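Local coordinates for protein esterase (Pelagibacterium halotolerans, PDB 5DWD) that probably hydrolyses carboxylic esters as a carboxylesterase of the alpha/beta-hydrolase superfamily, at residues His48-Ser52 against Cys82-Pro86; Asp53-Ile58 against Phe73-Asn77; Glu90-Leu94 against Gln140-Met144; Arg104-Glu109 against Leu165-Lys171; Leu115-Leu119 against Thr148-Leu152. All coordinates share one frame; numbering follows the deposited sequence.

Interaction 1 of 5, residues His48-Ser52 against Cys82-Pro86; sequences HGYGS and CGGNP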
# COMPACT_ATOMS: atom_id res chain seq x y z
N HIS B 48 -9.46 -11.93 -18.52
CA HIS B 48 -10.30 -13.17 -18.67
C HIS B 48 -9.63 -14.47 -18.23
O HIS B 48 -8.39 -14.54 -18.04
CB HIS B 48 -10.83 -13.28 -20.09
CG HIS B 48 -9.78 -13.56 -21.11
ND1 HIS B 48 -9.21 -14.81 -21.23
CD2 HIS B 48 -9.15 -12.76 -22.00
CE1 HIS B 48 -8.32 -14.80 -22.21
NE2 HIS B 48 -8.22 -13.56 -22.66
N GLY B 49 -10.46 -15.51 -18.09
CA GLY B 49 -9.97 -16.83 -17.72
C GLY B 49 -9.55 -17.66 -18.91
O GLY B 49 -9.69 -17.29 -20.08
N TYR B 50 -9.08 -18.88 -18.60
CA TYR B 50 -8.63 -19.79 -19.61
C TYR B 50 -9.77 -20.21 -20.50
O TYR B 50 -10.83 -20.60 -20.03
CB TYR B 50 -8.07 -21.05 -18.92
CG TYR B 50 -7.57 -22.14 -19.82
CD1 TYR B 50 -6.19 -22.12 -20.29
CD2 TYR B 50 -8.35 -23.18 -20.19
CE1 TYR B 50 -5.72 -23.15 -21.13
CE2 TYR B 50 -7.84 -24.25 -21.03
CZ TYR B 50 -6.56 -24.19 -21.49
OH TYR B 50 -6.07 -25.23 -22.32
N GLY B 51 -9.61 -19.99 -21.80
CA GLY B 51 -10.58 -20.31 -22.80
C GLY B 51 -11.65 -19.27 -23.06
O GLY B 51 -12.51 -19.51 -23.92
N SER B 52 -11.48 -18.10 -22.42
CA SER B 52 -12.39 -16.97 -22.56
C SER B 52 -11.73 -15.92 -23.42
O SER B 52 -10.83 -16.28 -24.19
CB SER B 52 -12.80 -16.52 -21.17
OG SER B 52 -13.64 -15.39 -21.17
N CYS B 82 -6.23 -20.51 -26.95
CA CYS B 82 -6.39 -21.49 -25.91
C CYS B 82 -6.27 -22.91 -26.45
O CYS B 82 -6.99 -23.29 -27.40
CB CYS B 82 -7.75 -21.34 -25.25
SG CYS B 82 -8.11 -22.58 -23.98
N GLY B 83 -5.35 -23.68 -25.88
CA GLY B 83 -5.15 -25.07 -26.39
C GLY B 83 -6.37 -25.98 -26.36
O GLY B 83 -6.48 -26.92 -27.21
N GLY B 84 -7.31 -25.69 -25.44
CA GLY B 84 -8.52 -26.45 -25.23
C GLY B 84 -9.74 -25.87 -25.91
O GLY B 84 -10.75 -26.56 -26.02
N ASN B 85 -9.66 -24.64 -26.41
CA ASN B 85 -10.80 -23.97 -27.00
C ASN B 85 -10.28 -23.02 -28.04
O ASN B 85 -9.90 -21.86 -27.70
CB ASN B 85 -11.71 -23.20 -25.99
CG ASN B 85 -12.75 -22.36 -26.68
OD1 ASN B 85 -13.11 -22.65 -27.82
ND2 ASN B 85 -13.26 -21.32 -26.02
N PRO B 86 -10.23 -23.46 -29.28
CA PRO B 86 -9.60 -22.61 -30.30
C PRO B 86 -10.33 -21.29 -30.60
O PRO B 86 -9.77 -20.44 -31.30
CB PRO B 86 -9.63 -23.53 -31.55
CG PRO B 86 -10.75 -24.44 -31.34
CD PRO B 86 -10.73 -24.72 -29.84

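Interaction 2 of 5, residues Asp53-Ile58 against Phe73-Asn77; sequences DGRDLI and FVAPN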
# COMPACT_ATOMS: atom_id res chain seq x y z
N ASP B 53 -12.21 -14.69 -23.34
CA ASP B 53 -11.69 -13.61 -24.16
C ASP B 53 -12.10 -12.28 -23.56
O ASP B 53 -12.87 -12.22 -22.62
CB ASP B 53 -12.12 -13.74 -25.62
CG ASP B 53 -13.55 -13.52 -25.89
OD1 ASP B 53 -14.39 -13.15 -25.09
OD2 ASP B 53 -13.98 -13.84 -27.04
N GLY B 54 -11.54 -11.21 -24.10
CA GLY B 54 -11.90 -9.92 -23.60
C GLY B 54 -13.35 -9.51 -23.79
O GLY B 54 -13.88 -8.81 -22.92
N ARG B 55 -13.98 -9.91 -24.90
CA ARG B 55 -15.33 -9.68 -25.16
C ARG B 55 -16.24 -10.20 -24.06
O ARG B 55 -17.25 -9.59 -23.67
CB ARG B 55 -15.67 -10.24 -26.54
CG ARG B 55 -17.11 -10.18 -26.92
CD ARG B 55 -17.32 -10.92 -28.25
NE ARG B 55 -18.73 -11.13 -28.52
CZ ARG B 55 -19.59 -10.22 -28.97
NH1 ARG B 55 -19.23 -8.95 -29.21
NH2 ARG B 55 -20.86 -10.58 -29.17
N ASP B 56 -15.85 -11.31 -23.47
CA ASP B 56 -16.59 -11.81 -22.36
C ASP B 56 -16.53 -10.87 -21.13
O ASP B 56 -17.52 -10.65 -20.46
CB ASP B 56 -16.04 -13.19 -21.88
CG ASP B 56 -16.43 -14.36 -22.78
OD1 ASP B 56 -17.40 -14.30 -23.58
OD2 ASP B 56 -15.74 -15.41 -22.64
N LEU B 57 -15.34 -10.46 -20.83
CA LEU B 57 -15.06 -9.72 -19.56
C LEU B 57 -15.44 -8.30 -19.67
O LEU B 57 -15.60 -7.65 -18.63
CB LEU B 57 -13.61 -9.79 -19.19
CG LEU B 57 -13.18 -10.81 -18.20
CD1 LEU B 57 -13.46 -10.37 -16.80
CD2 LEU B 57 -13.73 -12.19 -18.57
N ILE B 58 -15.51 -7.74 -20.89
CA ILE B 58 -15.87 -6.32 -21.01
C ILE B 58 -17.33 -6.15 -20.55
O ILE B 58 -17.71 -5.04 -20.20
CB ILE B 58 -15.67 -5.77 -22.44
CG1 ILE B 58 -15.54 -4.24 -22.43
CG2 ILE B 58 -16.77 -6.20 -23.40
CD1 ILE B 58 -14.30 -3.74 -21.69
N PHE B 73 -12.62 1.27 -19.13
CA PHE B 73 -12.51 -0.20 -18.95
C PHE B 73 -11.80 -0.80 -20.16
O PHE B 73 -12.15 -0.54 -21.31
CB PHE B 73 -13.87 -0.82 -18.76
CG PHE B 73 -14.58 -0.33 -17.55
CD1 PHE B 73 -15.38 0.85 -17.59
CD2 PHE B 73 -14.50 -1.05 -16.37
CE1 PHE B 73 -16.01 1.26 -16.38
CE2 PHE B 73 -15.09 -0.61 -15.23
CZ PHE B 73 -15.86 0.55 -15.22
N VAL B 74 -10.88 -1.74 -19.92
CA VAL B 74 -10.16 -2.36 -21.02
C VAL B 74 -10.13 -3.86 -20.69
O VAL B 74 -9.82 -4.16 -19.54
CB VAL B 74 -8.74 -1.85 -21.11
CG1 VAL B 74 -7.98 -2.50 -22.23
CG2 VAL B 74 -8.73 -0.34 -21.39
N ALA B 75 -10.37 -4.71 -21.69
CA ALA B 75 -10.31 -6.19 -21.48
C ALA B 75 -9.47 -6.83 -22.59
O ALA B 75 -10.02 -7.20 -23.63
CB ALA B 75 -11.70 -6.76 -21.54
N PRO B 76 -8.15 -6.97 -22.37
CA PRO B 76 -7.31 -7.56 -23.42
C PRO B 76 -7.53 -9.01 -23.62
O PRO B 76 -7.81 -9.76 -22.65
CB PRO B 76 -5.91 -7.31 -22.94
CG PRO B 76 -6.06 -7.13 -21.46
CD PRO B 76 -7.38 -6.53 -21.22
N ASN B 77 -7.44 -9.41 -24.88
CA ASN B 77 -7.33 -10.84 -25.15
C ASN B 77 -5.94 -11.32 -24.71
O ASN B 77 -4.95 -10.66 -24.99
CB ASN B 77 -7.54 -11.16 -26.61
CG ASN B 77 -8.89 -10.78 -27.10
OD1 ASN B 77 -9.94 -11.07 -26.45
ND2 ASN B 77 -8.93 -10.22 -28.32
O HOH W 1 -12.38 -10.63 -27.36

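Interaction 3 of 5, residues Glu90-Leu94 against Gln140-Met144; sequences EWFPL and QGAMM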
# COMPACT_ATOMS: atom_id res chain seq x y z
N GLU B 90 -5.67 -18.05 -23.95
CA GLU B 90 -5.06 -18.44 -22.69
C GLU B 90 -3.91 -17.54 -22.35
O GLU B 90 -3.20 -17.06 -23.29
CB GLU B 90 -4.58 -19.93 -22.71
CG GLU B 90 -3.49 -20.18 -23.78
CD GLU B 90 -3.08 -21.62 -23.98
OE1 GLU B 90 -3.94 -22.51 -23.81
OE2 GLU B 90 -1.85 -21.83 -24.34
N TRP B 91 -3.73 -17.23 -21.06
CA TRP B 91 -2.56 -16.50 -20.64
C TRP B 91 -1.34 -17.43 -20.73
O TRP B 91 -0.21 -16.99 -20.95
CB TRP B 91 -2.74 -15.91 -19.20
CG TRP B 91 -3.80 -14.92 -19.15
CD1 TRP B 91 -5.14 -15.11 -18.80
CD2 TRP B 91 -3.69 -13.56 -19.60
NE1 TRP B 91 -5.80 -13.94 -19.03
CE2 TRP B 91 -4.97 -12.99 -19.52
CE3 TRP B 91 -2.62 -12.79 -20.09
CZ2 TRP B 91 -5.22 -11.68 -19.91
CZ3 TRP B 91 -2.88 -11.47 -20.47
CH2 TRP B 91 -4.17 -10.93 -20.37
N PHE B 92 -1.59 -18.70 -20.47
CA PHE B 92 -0.55 -19.74 -20.51
C PHE B 92 -1.23 -21.08 -20.63
O PHE B 92 -2.42 -21.20 -20.30
CB PHE B 92 0.41 -19.69 -19.31
CG PHE B 92 -0.28 -19.68 -17.95
CD1 PHE B 92 -0.66 -20.88 -17.32
CD2 PHE B 92 -0.49 -18.50 -17.25
CE1 PHE B 92 -1.25 -20.89 -16.07
CE2 PHE B 92 -1.07 -18.50 -16.00
CZ PHE B 92 -1.41 -19.72 -15.41
N PRO B 93 -0.49 -22.10 -21.14
CA PRO B 93 -1.12 -23.40 -21.40
C PRO B 93 -1.29 -24.21 -20.14
O PRO B 93 -0.60 -23.99 -19.11
CB PRO B 93 -0.13 -24.10 -22.38
CG PRO B 93 1.12 -23.38 -22.20
CD PRO B 93 0.85 -21.98 -21.78
N LEU B 94 -2.31 -25.08 -20.21
CA LEU B 94 -2.62 -25.98 -19.15
C LEU B 94 -2.74 -27.39 -19.70
O LEU B 94 -3.21 -27.59 -20.83
CB LEU B 94 -3.94 -25.64 -18.50
CG LEU B 94 -3.97 -24.33 -17.66
CD1 LEU B 94 -5.42 -24.07 -17.20
CD2 LEU B 94 -2.97 -24.33 -16.54
N GLN B 140 -7.85 -17.90 -14.34
CA GLN B 140 -6.45 -17.72 -14.77
C GLN B 140 -6.08 -16.21 -14.83
O GLN B 140 -4.99 -15.82 -14.50
CB GLN B 140 -6.23 -18.35 -16.18
CG GLN B 140 -4.73 -18.38 -16.51
CD GLN B 140 -4.47 -19.14 -17.84
OE1 GLN B 140 -4.83 -18.65 -18.90
NE2 GLN B 140 -4.05 -20.37 -17.73
N GLY B 141 -7.07 -15.35 -15.19
CA GLY B 141 -6.82 -13.93 -15.17
C GLY B 141 -6.61 -13.37 -13.81
O GLY B 141 -5.91 -12.37 -13.65
N ALA B 142 -7.29 -13.94 -12.80
CA ALA B 142 -7.08 -13.55 -11.43
C ALA B 142 -5.68 -13.93 -10.96
O ALA B 142 -5.02 -13.20 -10.22
CB ALA B 142 -8.17 -14.17 -10.53
N MET B 143 -5.22 -15.09 -11.39
CA MET B 143 -3.88 -15.58 -11.04
C MET B 143 -2.86 -14.58 -11.62
O MET B 143 -1.91 -14.20 -10.92
CB MET B 143 -3.68 -16.96 -11.58
CG MET B 143 -4.52 -18.02 -10.89
SD MET B 143 -4.33 -19.62 -11.73
CE MET B 143 -5.89 -20.36 -11.31
N MET B 144 -3.10 -14.15 -12.85
CA MET B 144 -2.22 -13.17 -13.46
C MET B 144 -2.31 -11.81 -12.84
O MET B 144 -1.31 -11.12 -12.73
CB MET B 144 -2.40 -13.11 -14.98
CG MET B 144 -1.92 -14.30 -15.79
SD MET B 144 -0.29 -14.85 -15.38
CE MET B 144 0.65 -13.34 -15.76

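Interaction 4 of 5, residues Arg104-Glu109 against Leu165-Lys171; sequences RLAGAE and LIVAPEK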
# COMPACT_ATOMS: atom_id res chain seq x y z
N ARG B 104 1.13 -23.87 -14.09
CA ARG B 104 0.94 -22.48 -13.58
C ARG B 104 2.26 -21.76 -13.27
O ARG B 104 2.44 -20.56 -13.57
CB ARG B 104 0.09 -22.51 -12.33
CG ARG B 104 -1.36 -22.85 -12.59
CD ARG B 104 -2.03 -23.20 -11.30
NE ARG B 104 -3.44 -23.51 -11.46
CZ ARG B 104 -4.20 -24.09 -10.50
NH1 ARG B 104 -3.70 -24.46 -9.36
NH2 ARG B 104 -5.51 -24.30 -10.72
N LEU B 105 3.18 -22.51 -12.62
CA LEU B 105 4.45 -21.94 -12.30
C LEU B 105 5.22 -21.46 -13.53
O LEU B 105 5.61 -20.29 -13.57
CB LEU B 105 5.33 -22.92 -11.53
CG LEU B 105 4.87 -23.35 -10.13
CD1 LEU B 105 5.74 -24.49 -9.59
CD2 LEU B 105 4.97 -22.21 -9.13
N ALA B 106 5.35 -22.31 -14.54
CA ALA B 106 6.07 -21.91 -15.77
C ALA B 106 5.30 -20.86 -16.53
O ALA B 106 5.83 -19.91 -17.10
CB ALA B 106 6.30 -23.11 -16.65
N GLY B 107 4.01 -21.10 -16.59
CA GLY B 107 3.13 -20.25 -17.34
C GLY B 107 3.02 -18.83 -16.84
O GLY B 107 3.04 -17.91 -17.66
N ALA B 108 2.80 -18.63 -15.55
CA ALA B 108 2.76 -17.26 -15.04
C ALA B 108 4.07 -16.52 -15.29
O ALA B 108 4.07 -15.36 -15.66
CB ALA B 108 2.42 -17.27 -13.58
N GLU B 109 5.19 -17.22 -15.15
CA GLU B 109 6.47 -16.58 -15.42
C GLU B 109 6.68 -16.18 -16.87
O GLU B 109 7.24 -15.15 -17.16
CB GLU B 109 7.59 -17.44 -14.93
CG GLU B 109 8.82 -16.58 -14.78
CD GLU B 109 9.80 -17.21 -13.85
OE1 GLU B 109 9.59 -17.08 -12.62
OE2 GLU B 109 10.75 -17.81 -14.38
N LEU B 165 -5.88 -17.67 -7.19
CA LEU B 165 -4.97 -18.15 -6.15
C LEU B 165 -3.63 -17.46 -6.43
O LEU B 165 -3.47 -16.83 -7.44
CB LEU B 165 -4.86 -19.68 -6.18
CG LEU B 165 -4.59 -20.36 -7.51
CD1 LEU B 165 -3.14 -20.22 -8.00
CD2 LEU B 165 -4.95 -21.84 -7.43
N ILE B 166 -2.67 -17.67 -5.51
CA ILE B 166 -1.30 -17.19 -5.64
C ILE B 166 -0.48 -18.27 -6.30
O ILE B 166 -0.35 -19.37 -5.70
CB ILE B 166 -0.68 -16.78 -4.33
CG1 ILE B 166 -1.39 -15.62 -3.71
CG2 ILE B 166 0.75 -16.32 -4.56
CD1 ILE B 166 -1.03 -15.36 -2.25
N VAL B 167 0.01 -18.01 -7.51
CA VAL B 167 0.95 -18.91 -8.17
C VAL B 167 2.35 -18.57 -7.57
O VAL B 167 2.78 -17.43 -7.57
CB VAL B 167 0.99 -18.71 -9.71
CG1 VAL B 167 2.11 -19.53 -10.38
CG2 VAL B 167 -0.35 -19.10 -10.30
N ALA B 168 3.03 -19.59 -7.08
CA ALA B 168 4.43 -19.44 -6.59
C ALA B 168 4.55 -18.50 -5.35
O ALA B 168 5.24 -17.52 -5.38
CB ALA B 168 5.32 -18.94 -7.74
N PRO B 169 3.86 -18.84 -4.29
CA PRO B 169 3.86 -18.03 -3.06
C PRO B 169 5.26 -17.85 -2.43
O PRO B 169 5.59 -16.77 -1.97
CB PRO B 169 2.86 -18.75 -2.17
CG PRO B 169 2.88 -20.12 -2.68
CD PRO B 169 3.05 -20.06 -4.14
N GLU B 170 6.12 -18.85 -2.50
CA GLU B 170 7.56 -18.62 -2.11
C GLU B 170 8.32 -17.60 -3.02
O GLU B 170 9.05 -16.73 -2.52
CB GLU B 170 8.32 -19.97 -1.98
N LYS B 171 8.12 -17.64 -4.31
CA LYS B 171 8.70 -16.64 -5.19
C LYS B 171 8.16 -15.24 -4.85
O LYS B 171 8.91 -14.24 -4.91
CB LYS B 171 8.42 -17.01 -6.65
CG LYS B 171 9.49 -16.59 -7.60
CD LYS B 171 9.06 -16.61 -9.07
CE LYS B 171 9.10 -18.02 -9.60
NZ LYS B 171 10.45 -18.42 -10.10

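Interaction 5 of 5, residues Leu115-Leu119 against Thr148-Leu152; sequences LDAFL and TGLRL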
# COMPACT_ATOMS: atom_id res chain seq x y z
N LEU B 115 2.05 -9.36 -19.96
CA LEU B 115 1.05 -8.53 -19.27
C LEU B 115 1.67 -7.21 -18.77
O LEU B 115 1.07 -6.16 -18.89
CB LEU B 115 0.39 -9.33 -18.08
CG LEU B 115 -0.69 -8.57 -17.33
CD1 LEU B 115 -1.72 -8.03 -18.30
CD2 LEU B 115 -1.28 -9.58 -16.33
N ASP B 116 2.88 -7.27 -18.23
CA ASP B 116 3.59 -6.10 -17.77
C ASP B 116 3.76 -5.11 -18.91
O ASP B 116 3.51 -3.90 -18.78
CB ASP B 116 4.97 -6.57 -17.26
CG ASP B 116 5.58 -5.57 -16.36
OD1 ASP B 116 4.90 -5.14 -15.40
OD2 ASP B 116 6.69 -5.15 -16.67
N ALA B 117 4.15 -5.62 -20.08
CA ALA B 117 4.31 -4.71 -21.24
C ALA B 117 3.02 -4.10 -21.72
O ALA B 117 2.97 -2.92 -22.04
CB ALA B 117 5.05 -5.43 -22.35
N PHE B 118 1.93 -4.88 -21.66
CA PHE B 118 0.62 -4.37 -22.03
C PHE B 118 0.21 -3.22 -21.16
O PHE B 118 -0.35 -2.20 -21.61
CB PHE B 118 -0.44 -5.46 -21.99
CG PHE B 118 -1.84 -4.92 -22.10
CD1 PHE B 118 -2.36 -4.52 -23.32
CD2 PHE B 118 -2.65 -4.77 -20.95
CE1 PHE B 118 -3.65 -4.05 -23.44
CE2 PHE B 118 -3.90 -4.22 -21.08
CZ PHE B 118 -4.40 -3.88 -22.31
N LEU B 119 0.43 -3.39 -19.83
CA LEU B 119 0.07 -2.37 -18.91
C LEU B 119 0.88 -1.06 -19.19
O LEU B 119 0.31 0.05 -19.27
CB LEU B 119 0.31 -2.82 -17.47
CG LEU B 119 -0.70 -3.91 -17.00
CD1 LEU B 119 -0.25 -4.39 -15.65
CD2 LEU B 119 -2.12 -3.40 -16.93
N THR B 148 1.37 -10.53 -11.68
CA THR B 148 1.91 -9.29 -12.29
C THR B 148 1.67 -8.09 -11.40
O THR B 148 2.55 -7.27 -11.21
CB THR B 148 1.39 -9.09 -13.69
OG1 THR B 148 1.85 -10.21 -14.46
CG2 THR B 148 1.86 -7.76 -14.30
N GLY B 149 0.45 -7.96 -10.82
CA GLY B 149 0.10 -6.77 -10.08
C GLY B 149 1.03 -6.50 -8.91
O GLY B 149 1.38 -5.39 -8.65
N LEU B 150 1.39 -7.55 -8.20
CA LEU B 150 2.19 -7.45 -6.97
C LEU B 150 3.65 -7.30 -7.30
O LEU B 150 4.41 -6.95 -6.40
CB LEU B 150 1.95 -8.63 -6.00
CG LEU B 150 0.51 -8.65 -5.50
CD1 LEU B 150 0.31 -9.89 -4.62
CD2 LEU B 150 0.11 -7.38 -4.72
N ARG B 151 4.00 -7.48 -8.55
CA ARG B 151 5.44 -7.28 -8.99
C ARG B 151 5.65 -5.91 -9.64
O ARG B 151 6.79 -5.61 -10.04
CB ARG B 151 5.83 -8.41 -9.90
CG ARG B 151 6.07 -9.73 -9.19
CD ARG B 151 6.36 -10.90 -10.18
NE ARG B 151 6.73 -12.10 -9.47
CZ ARG B 151 5.92 -12.89 -8.78
NH1 ARG B 151 4.58 -12.64 -8.69
NH2 ARG B 151 6.42 -13.97 -8.16
N LEU B 152 4.63 -5.09 -9.78
CA LEU B 152 4.79 -3.73 -10.30
C LEU B 152 5.54 -2.85 -9.30
O LEU B 152 5.26 -2.86 -8.14
CB LEU B 152 3.42 -3.09 -10.54
CG LEU B 152 2.65 -3.70 -11.69
CD1 LEU B 152 1.23 -3.20 -11.67
CD2 LEU B 152 3.32 -3.31 -13.00
O HOH W 2 4.85 -6.43 -12.69

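Interaction 1 of 5, residues His48-Ser52 against Cys82-Pro86
Cys82 SG sits over one face of the Tyr50 ring, 3.5 Å from the ring centroid and shifted toward the phenol end, where it comes within 3.3 Å of Tyr50 CZ. This is a cysteine sulfur-aromatic contact. Cys82 SG is anti to the backbone N (chi1 177°), which swings it toward the ring and also to 3.6 Å from Gly51 CA. Cys82 SG also takes a weak 3.5 Å bond from Gly84 N inside the Cys82-Asn85 type I turn. Gly51 is the third residue of the type II turn Gly49-Ser52, and its positive phi (86°) suits a glycine. Its carbonyl faces the second segment: Asn85 ND2 donates to Gly51 O at 2.9 Å, in the carbonyl plane and on a lone pair, with a moderately bent N-H...O angle of 140°. Tyr50, Gly84 and Asn85 belong to the pocket that holds a bound polyether, and the two turns, joined by this bond and the sulfur contact, form part of its wall. The first turn links strand 42-47 to helix 54-65, the second joins strands 80-82 and 89-90 of a small antiparallel sheet, and backbone bonds from Gly51 and Ser52 to Tyr89 tie the two further.

Interaction 2 of 5, residues Asp53-Ile58 against Phe73-Asn77
The flat amide of Asn77 meets the start of helix 54-65 with its oxygen. Gly54 N donates to Asn77 OD1 at 2.8 Å, nearly straight at 163° and tilted modestly from the carbonyl plane, and Asp53 CB lies against the same oxygen. A water donates to Asn77 OD1 at 2.6 Å and accepts from Arg55 N, so this oxygen serves two successive N-H groups of the first helical turn, one directly and one through water. The other end of the amide, Asn77 ND2, is bonded to Ser29 OG. Asp53 is the N-cap: its own OD1 accepts from Asp56 N. Phe73 meets Ile58 CD1 with Phe73 O at 3.9 Å and with CB at 4.2 Å; its ring takes no part. Ile58 CD1 also packs at 4.0 Å on Ala75 CB, which in turn presses to 3.3 Å from Gly54 O. Gly54 CA makes a C-H...O contact of 3.3 Å with Ala75 O, an approach possible because Gly54 has no CB. The contact closes a beta-alpha-beta unit between strands 42-47 and 71-74. Chemically it implies a helix start held by polar side chains, while the buried Ala75 O has C-H contact in place of a hydrogen bond.

Interaction 3 of 5, residues Glu90-Leu94 against Gln140-Met144
Gln140 runs from the first turn of helix 140-149 into the bend of Glu90-Leu94, where its amide is gripped by Trp91 and Phe92. With CG anti to the backbone N (chi1 -170°) and the chain straight beyond it, the side chain goes directly from CB to the loop. Gln140 CG lies off-centre over the Phe92 ring, 3.7 Å from Phe92 CE2, a CH-pi contact. CD comes between Trp91 N and Phe92 O, and there the amide divides. Gln140 OE1 accepts from Trp91 N at 2.8 Å, the donor standing 40° above the carbonyl plane, and also lies at the edge of the indole, whose plane is turned steeply against the amide. Gln140 NE2 gives a weak 3.2 Å bond to Phe92 O and rests over the Phe92 ring face, 3.3 Å from Phe92 CE1. Leu94 CG is 4.0 Å from Gln140 NE2, roughly at right angles to the direction of the ring. An alanine here would strip away the whole amide and is likely to leave Trp91 N and Phe92 O without these mates and one face of Phe92 without its amide contact. One turn further along, the doubly bent Met144 packs its CG on Trp91 CB at 3.9 Å and places SD at the edge of the Phe92 ring, a Met-aromatic contact. Trp91 NE1 is held by His48 O. Gln140 and Gly141 fall in a Gly-x-Ser-x-Gly sequence at a strand-to-helix turn, consistent with the nucleophile elbow of alpha/beta hydrolases, so this loop is fastened right beside the presumed nucleophile.

Interaction 4 of 5, residues Arg104-Glu109 against Leu165-Lys171
Arg104, with CG anti to its carbonyl carbon (chi1 -71°) and its chain extended from CG to NE, carries its guanidinium past Leu165. There Leu165 CD2 lies over one face of the group, 3.5 Å from Arg104 NH1, the leucine branch standing roughly perpendicular to the arginine chain. Lys171 does the reverse: it bends twice near its end (chi3 -79°, chi4 -85°), which brings NZ round to Glu109. Lys171 NZ meets Glu109 OE1 at 3.0 Å in a salt bridge that uses the syn lone pair of the carboxylate. Between these two ends the contact is mostly apolar. Val167 CG1 presses on helix 101-126, 3.4 Å from Arg104 O and 3.9 Å from Ala108 CB, while Val167 CG2 faces Arg104 CB. Leu105 CD2 reaches across at 3.6 Å to the CB of Ala168, the N-cap residue of helix 169-175. Tyr147 of helix 140-149 touches Ala108, Glu109 and Lys171, closing one flank. At the other end Arg104 NH2 donates to a bound polyether, in a pocket that Arg100 also lines. The chemistry is thus graded along the helix: a surface ion pair at Glu109, a hydrocarbon centre round Val167, and a guanidinium whose face is covered by a leucine methyl, which probably limits its swing while its NH2 remains able to bind the pocket's guest.

Interaction 5 of 5, residues Leu115-Leu119 against Thr148-Leu152
Leu115 and Thr148 bring together two helices of the alpha/beta-hydrolase fold, 101-126 and the end of 140-149, helix 101-126 being set against strand 42-47 through Leu115 and Leu119. Leu115 has its CG opposite the backbone N (chi1 -178°), which lays CD2 beside the threonine, 3.7 Å from Thr148 OG1 and 3.8 Å from Thr148 CB. Thr148 is turned (chi1 -62°) with its hydroxyl next to its own backbone N, where OG1 bonds to His112 ND1, and with CG2 pointing into helix 101-126. Thr148 CG2 meets Leu115 CG at 4.0 Å and, tip to tip, Leu119 CD1 at 4.2 Å. Replacing Leu115 by an alanine would remove CG and both methyls and would probably open a gap beside Thr148, whose CG2 would lose CG and whose OG1 and CB would lose CD2. Leu119 CD1 also approaches Leu152 CD1 loosely. On the outer side Asp116 and Leu152 lie side by side, running opposite ways, an aspartate oxygen on a leucine methyl: Asp116 OD1 is 3.4 Å from Leu152 CD2. No direct hydrogen bond joins the two segments; instead a single water donates to Asp116 OD1 at 3.0 Å and to Thr148 O at 2.9 Å.

Overall arrangement
Interactions 1 and 3 lie closest, with centres about 9 Å apart, and are joined by a probable hydrogen bond from Gly83 N to Glu90 OE1 as well as by the Trp91-His48 pair. Interaction 4 follows about 10 Å from interaction 3 between centres, Phe92 packing on Gly107 and Arg104. These three supply Tyr50, Gly84, Asn85, Leu94, Met143 and Arg104 to the polyether pocket, beside the presumed nucleophile elbow. Interaction 2, nested within the loop closed by interaction 1, touches it through His48 on Pro76 and Leu57. Interaction 5 meets interaction 2 through Phe118 and interaction 3 through Leu115. Interactions 2 and 4, about 23 Å apart between centres, lie on opposite sides of the chain's centre.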